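Local coordinates for transcriptional regulator (PDB 1UDD), which is an all-helical member of the TENA/THI-4/PQQC family and a homologue of TenA, of undetermined molecular role, at residues A[21-26]-A[210-215]; A[44-49]-A[205-210]. All blocks are in the same frame, centred on the assembly; numbering follows the deposited sequence.

Contact 1. Residues A[21-26]-A[210-215]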
# COMPACT_ATOMS: atom_id res chain seq x y z
N PHE A 21 -9.48 15.35 -28.65
CA PHE A 21 -9.77 14.93 -30.02
C PHE A 21 -9.15 15.88 -31.05
O PHE A 21 -8.72 15.45 -32.12
CB PHE A 21 -11.28 14.84 -30.26
CG PHE A 21 -11.98 13.83 -29.39
CD1 PHE A 21 -11.40 12.59 -29.12
CD2 PHE A 21 -13.25 14.10 -28.87
CE1 PHE A 21 -12.06 11.64 -28.33
CE2 PHE A 21 -13.92 13.16 -28.09
CZ PHE A 21 -13.32 11.93 -27.82
N GLU A 22 -9.06 17.15 -30.70
CA GLU A 22 -8.54 18.16 -31.60
C GLU A 22 -7.08 18.54 -31.39
O GLU A 22 -6.59 19.46 -32.05
CB GLU A 22 -9.40 19.42 -31.52
CG GLU A 22 -10.88 19.12 -31.63
CD GLU A 22 -11.74 20.37 -31.67
OE1 GLU A 22 -11.39 21.38 -31.03
OE2 GLU A 22 -12.80 20.33 -32.34
N HIS A 23 -6.40 17.86 -30.48
CA HIS A 23 -5.00 18.18 -30.24
C HIS A 23 -4.17 17.91 -31.50
O HIS A 23 -4.31 16.87 -32.14
CB HIS A 23 -4.46 17.35 -29.07
CG HIS A 23 -3.18 17.88 -28.50
ND1 HIS A 23 -1.95 17.65 -29.07
CD2 HIS A 23 -2.95 18.68 -27.43
CE1 HIS A 23 -1.02 18.29 -28.38
NE2 HIS A 23 -1.60 18.92 -27.38
N PRO A 24 -3.30 18.86 -31.87
CA PRO A 24 -2.44 18.75 -33.05
C PRO A 24 -1.76 17.39 -33.18
O PRO A 24 -1.81 16.76 -34.23
CB PRO A 24 -1.45 19.88 -32.85
CG PRO A 24 -2.29 20.91 -32.20
CD PRO A 24 -3.08 20.13 -31.18
N PHE A 25 -1.13 16.95 -32.10
CA PHE A 25 -0.44 15.67 -32.12
C PHE A 25 -1.39 14.55 -32.51
O PHE A 25 -1.08 13.72 -33.37
CB PHE A 25 0.17 15.36 -30.75
CG PHE A 25 1.19 14.26 -30.79
CD1 PHE A 25 2.55 14.56 -30.81
CD2 PHE A 25 0.80 12.93 -30.82
CE1 PHE A 25 3.49 13.55 -30.87
CE2 PHE A 25 1.74 11.91 -30.88
CZ PHE A 25 3.09 12.22 -30.90
N VAL A 26 -2.56 14.52 -31.88
CA VAL A 26 -3.56 13.51 -32.17
C VAL A 26 -4.05 13.64 -33.61
O VAL A 26 -4.03 12.68 -34.38
CB VAL A 26 -4.78 13.61 -31.21
CG1 VAL A 26 -5.89 12.71 -31.71
CG2 VAL A 26 -4.38 13.20 -29.79
N MET A 210 2.76 17.27 -24.10
CA MET A 210 4.19 17.13 -23.89
C MET A 210 4.83 16.34 -25.02
O MET A 210 6.01 16.50 -25.32
CB MET A 210 4.47 16.47 -22.53
CG MET A 210 4.21 15.01 -22.49
SD MET A 210 5.66 14.06 -22.86
CE MET A 210 4.96 12.39 -22.60
N ALA A 211 4.04 15.47 -25.65
CA ALA A 211 4.54 14.69 -26.77
C ALA A 211 4.70 15.66 -27.95
O ALA A 211 5.58 15.50 -28.79
CB ALA A 211 3.57 13.58 -27.12
N TRP A 212 3.83 16.66 -28.00
CA TRP A 212 3.85 17.66 -29.06
C TRP A 212 5.04 18.60 -28.85
O TRP A 212 5.72 18.97 -29.80
CB TRP A 212 2.54 18.45 -29.06
CG TRP A 212 2.47 19.51 -30.13
CD1 TRP A 212 2.49 20.87 -29.94
CD2 TRP A 212 2.38 19.30 -31.54
NE1 TRP A 212 2.42 21.51 -31.16
CE2 TRP A 212 2.36 20.57 -32.15
CE3 TRP A 212 2.33 18.16 -32.35
CZ2 TRP A 212 2.29 20.73 -33.55
CZ3 TRP A 212 2.25 18.32 -33.74
CH2 TRP A 212 2.23 19.60 -34.32
N ARG A 213 5.28 18.97 -27.59
CA ARG A 213 6.37 19.85 -27.25
C ARG A 213 7.72 19.15 -27.23
O ARG A 213 8.76 19.79 -27.36
CB ARG A 213 6.12 20.49 -25.88
CG ARG A 213 4.99 21.49 -25.89
CD ARG A 213 4.84 22.13 -24.52
NE ARG A 213 3.96 23.30 -24.55
CZ ARG A 213 4.18 24.38 -25.30
NH1 ARG A 213 5.25 24.44 -26.08
NH2 ARG A 213 3.34 25.40 -25.25
N GLY A 214 7.71 17.83 -27.07
CA GLY A 214 8.97 17.10 -27.04
C GLY A 214 9.70 17.42 -25.75
O GLY A 214 10.93 17.47 -25.71
N GLY A 215 8.92 17.64 -24.70
CA GLY A 215 9.47 17.98 -23.40
C GLY A 215 8.32 18.52 -22.57
O GLY A 215 7.18 18.49 -23.07

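Contact 2. Residues A[44-49]-A[205-210]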
# COMPACT_ATOMS: atom_id res chain seq x y z
N LEU A 44 8.62 6.54 -27.33
CA LEU A 44 9.65 6.40 -26.30
C LEU A 44 9.07 6.65 -24.91
O LEU A 44 9.33 5.88 -23.98
CB LEU A 44 10.79 7.39 -26.57
CG LEU A 44 12.10 6.81 -27.13
CD1 LEU A 44 11.81 5.88 -28.29
CD2 LEU A 44 13.01 7.96 -27.57
N GLN A 45 8.29 7.71 -24.76
CA GLN A 45 7.67 8.04 -23.49
C GLN A 45 6.64 6.99 -23.07
O GLN A 45 6.22 6.95 -21.91
CB GLN A 45 6.99 9.41 -23.57
CG GLN A 45 7.92 10.61 -23.70
CD GLN A 45 8.74 10.87 -22.45
OE1 GLN A 45 8.19 11.04 -21.35
NE2 GLN A 45 10.06 10.92 -22.60
N ASP A 46 6.24 6.12 -24.00
CA ASP A 46 5.26 5.08 -23.70
C ASP A 46 5.74 3.94 -22.81
O ASP A 46 4.91 3.24 -22.22
CB ASP A 46 4.68 4.47 -24.98
CG ASP A 46 3.72 5.40 -25.67
OD1 ASP A 46 3.03 6.19 -24.99
OD2 ASP A 46 3.65 5.35 -26.92
N PHE A 47 7.05 3.73 -22.71
CA PHE A 47 7.52 2.65 -21.85
C PHE A 47 7.07 2.89 -20.41
O PHE A 47 6.45 2.02 -19.78
CB PHE A 47 9.04 2.54 -21.86
CG PHE A 47 9.56 1.45 -20.98
CD1 PHE A 47 9.33 0.12 -21.31
CD2 PHE A 47 10.25 1.75 -19.81
CE1 PHE A 47 9.78 -0.91 -20.47
CE2 PHE A 47 10.71 0.73 -18.96
CZ PHE A 47 10.47 -0.61 -19.30
N ASN A 48 7.38 4.07 -19.91
CA ASN A 48 7.02 4.43 -18.55
C ASN A 48 5.51 4.34 -18.33
O ASN A 48 5.05 4.06 -17.22
CB ASN A 48 7.48 5.85 -18.26
CG ASN A 48 7.46 6.15 -16.79
OD1 ASN A 48 8.15 5.49 -16.01
ND2 ASN A 48 6.66 7.14 -16.38
N TYR A 49 4.74 4.58 -19.39
CA TYR A 49 3.29 4.52 -19.35
C TYR A 49 2.89 3.05 -19.22
O TYR A 49 2.02 2.69 -18.42
CB TYR A 49 2.72 5.14 -20.64
CG TYR A 49 1.24 5.47 -20.62
CD1 TYR A 49 0.77 6.64 -21.23
CD2 TYR A 49 0.30 4.60 -20.06
CE1 TYR A 49 -0.60 6.93 -21.29
CE2 TYR A 49 -1.07 4.88 -20.12
CZ TYR A 49 -1.51 6.05 -20.73
OH TYR A 49 -2.85 6.32 -20.82
N LEU A 205 -4.61 14.84 -21.85
CA LEU A 205 -4.41 16.01 -22.70
C LEU A 205 -2.98 16.50 -22.53
O LEU A 205 -2.28 16.79 -23.51
CB LEU A 205 -5.41 17.11 -22.33
CG LEU A 205 -5.37 18.43 -23.10
CD1 LEU A 205 -5.32 18.18 -24.59
CD2 LEU A 205 -6.60 19.25 -22.74
N ALA A 206 -2.53 16.55 -21.28
CA ALA A 206 -1.18 17.00 -20.96
C ALA A 206 -0.15 16.09 -21.61
O ALA A 206 0.91 16.54 -22.05
CB ALA A 206 -0.98 17.02 -19.44
N PHE A 207 -0.47 14.80 -21.67
CA PHE A 207 0.46 13.84 -22.24
C PHE A 207 0.66 14.10 -23.74
O PHE A 207 1.78 14.06 -24.24
CB PHE A 207 -0.06 12.41 -22.04
CG PHE A 207 1.03 11.38 -21.97
CD1 PHE A 207 1.70 11.12 -20.77
CD2 PHE A 207 1.37 10.63 -23.10
CE1 PHE A 207 2.69 10.13 -20.69
CE2 PHE A 207 2.36 9.64 -23.04
CZ PHE A 207 3.02 9.39 -21.83
N TRP A 208 -0.44 14.37 -24.45
CA TRP A 208 -0.32 14.64 -25.87
C TRP A 208 0.46 15.93 -26.03
O TRP A 208 1.32 16.04 -26.90
CB TRP A 208 -1.71 14.77 -26.52
CG TRP A 208 -2.45 13.47 -26.55
CD1 TRP A 208 -3.63 13.18 -25.91
CD2 TRP A 208 -2.07 12.28 -27.24
NE1 TRP A 208 -4.00 11.89 -26.18
CE2 TRP A 208 -3.06 11.31 -26.99
CE3 TRP A 208 -0.98 11.93 -28.06
CZ2 TRP A 208 -3.01 10.02 -27.53
CZ3 TRP A 208 -0.92 10.65 -28.60
CH2 TRP A 208 -1.93 9.71 -28.32
N GLU A 209 0.16 16.90 -25.17
CA GLU A 209 0.82 18.19 -25.23
C GLU A 209 2.32 18.08 -25.06
O GLU A 209 3.08 18.72 -25.79
CB GLU A 209 0.24 19.12 -24.16
CG GLU A 209 0.79 20.55 -24.19
CD GLU A 209 0.65 21.21 -25.55
OE1 GLU A 209 -0.41 21.03 -26.19
OE2 GLU A 209 1.59 21.93 -25.97
N MET A 210 2.76 17.27 -24.10
CA MET A 210 4.19 17.13 -23.89
C MET A 210 4.83 16.34 -25.02
O MET A 210 6.01 16.50 -25.32
CB MET A 210 4.47 16.47 -22.53
CG MET A 210 4.21 15.01 -22.49
SD MET A 210 5.66 14.06 -22.86
CE MET A 210 4.96 12.39 -22.60

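Contact 1. Residues A[21-26]-A[210-215]
Trp212 is the side chain to follow here, on the last turn of helix 190-213. Its CB lies at the edge of the His23 imidazole, 3.6 Å from CE1. From there CG runs anti to the backbone N (chi1 -180°), which carries the indole out toward the start of helix 24-31. Its five-membered ring takes the edge of His23 on its face, an offset edge-to-face pair with planes at 85°. Further out, CE2, CZ2 and CH2 pass under Pro24, whose CB sits 3.8 Å from the centroid of the six-membered ring, almost on its normal, as a CH-pi contact. CE3 lies 3.7 Å from Phe25 N and also touches Phe25 CB, while Phe25 CD1 sits at the indole edge, in its plane.

This is a helix end laid against a helix start within the all-helical bundle of the family. His23 is the N-cap of helix 24-31: its ND1, near the ring plane, accepts from Phe25 N at 3.2 Å. The other ring nitrogen, NE2, bonds to Glu209 one turn back on the long helix, so both nitrogens are engaged and the imidazole's rotation is fixed; a proton on NE2 would be consistent with this. Phe25 CG is also anti to its N (chi1 -164°), and the phenyl ring receives Ala211 CB over one face, 4.0 Å from its centroid, while its CE1 reaches Ala211 O. Outside the pair, Lys38 makes a cation-pi contact with Trp212.

Contact 2. Residues A[44-49]-A[205-210]
Contact 2 is buried packing between two long helices of the bundle, 36-63 and 190-213, carried by aromatic and aliphatic groups with no hydrogen bond across it. The axes of the short segments are 12.1 Å apart at closest, so large side chains span the gap. Phe207 is the main one. With CG anti to its N, it projects its ring between Tyr49 on one face and the methyl of Met210 on the opposite face.

Tyr49 comes in edge first: CD1 stands over the Phe207 face, 3.6 Å from CZ, in an edge-to-face pair with planes at 80°. Its own CG is likewise anti to N, and its hydroxyl bonds to Glu204, just before the 205-210 segment, which ties the ring's far end to the partner helix. In this all-helical bundle, helix 36-63 and the last helix, 190-213, lie side by side and roughly antiparallel, the short segments at 149°. Met210 is three residues on from Phe207; its first torsion takes the crowded position (chi1 75°) and the chain bends at chi2, placing CE 3.6 Å above the centre of the phenyl ring. The same CE meets Gln45 CG at 3.6 Å.

Helix 36-63 is kinked here, and Phe47 N makes a weak bond to Leu44 O. Gln45 O accepts from Asn110 ND2 and sits at the Phe207 edge, 4.0 Å from CZ. The bent Gln45 side chain is gripped at both ends of its amide, OE1 by Thr107 N and NE2 by Glu105 O. Asp46 OD1 approaches Phe207 CE2 obliquely at 4.0 Å.

From the N terminus, the chain reaches residues 21-26 at the start of helix 24-31, then passes into helix 36-63, which carries residues 44-49. After a long, mostly helical excursion it returns along helix 190-213. There 205-210 closes contact 2, a loop of 155 intervening residues, and 210-215 closes contact 1, a loop of 183. Contact 2 is therefore nested inside contact 1. Successive turns of the final helix serve the two contacts, and Met210 belongs to both segments but makes contact only in contact 2. The contacts, about 9 Å apart between centres, also touch directly: Trp208 packs against Phe25 and Val26 of helix 24-31 and meets Tyr42 of helix 36-63, so the last helix bridges the two.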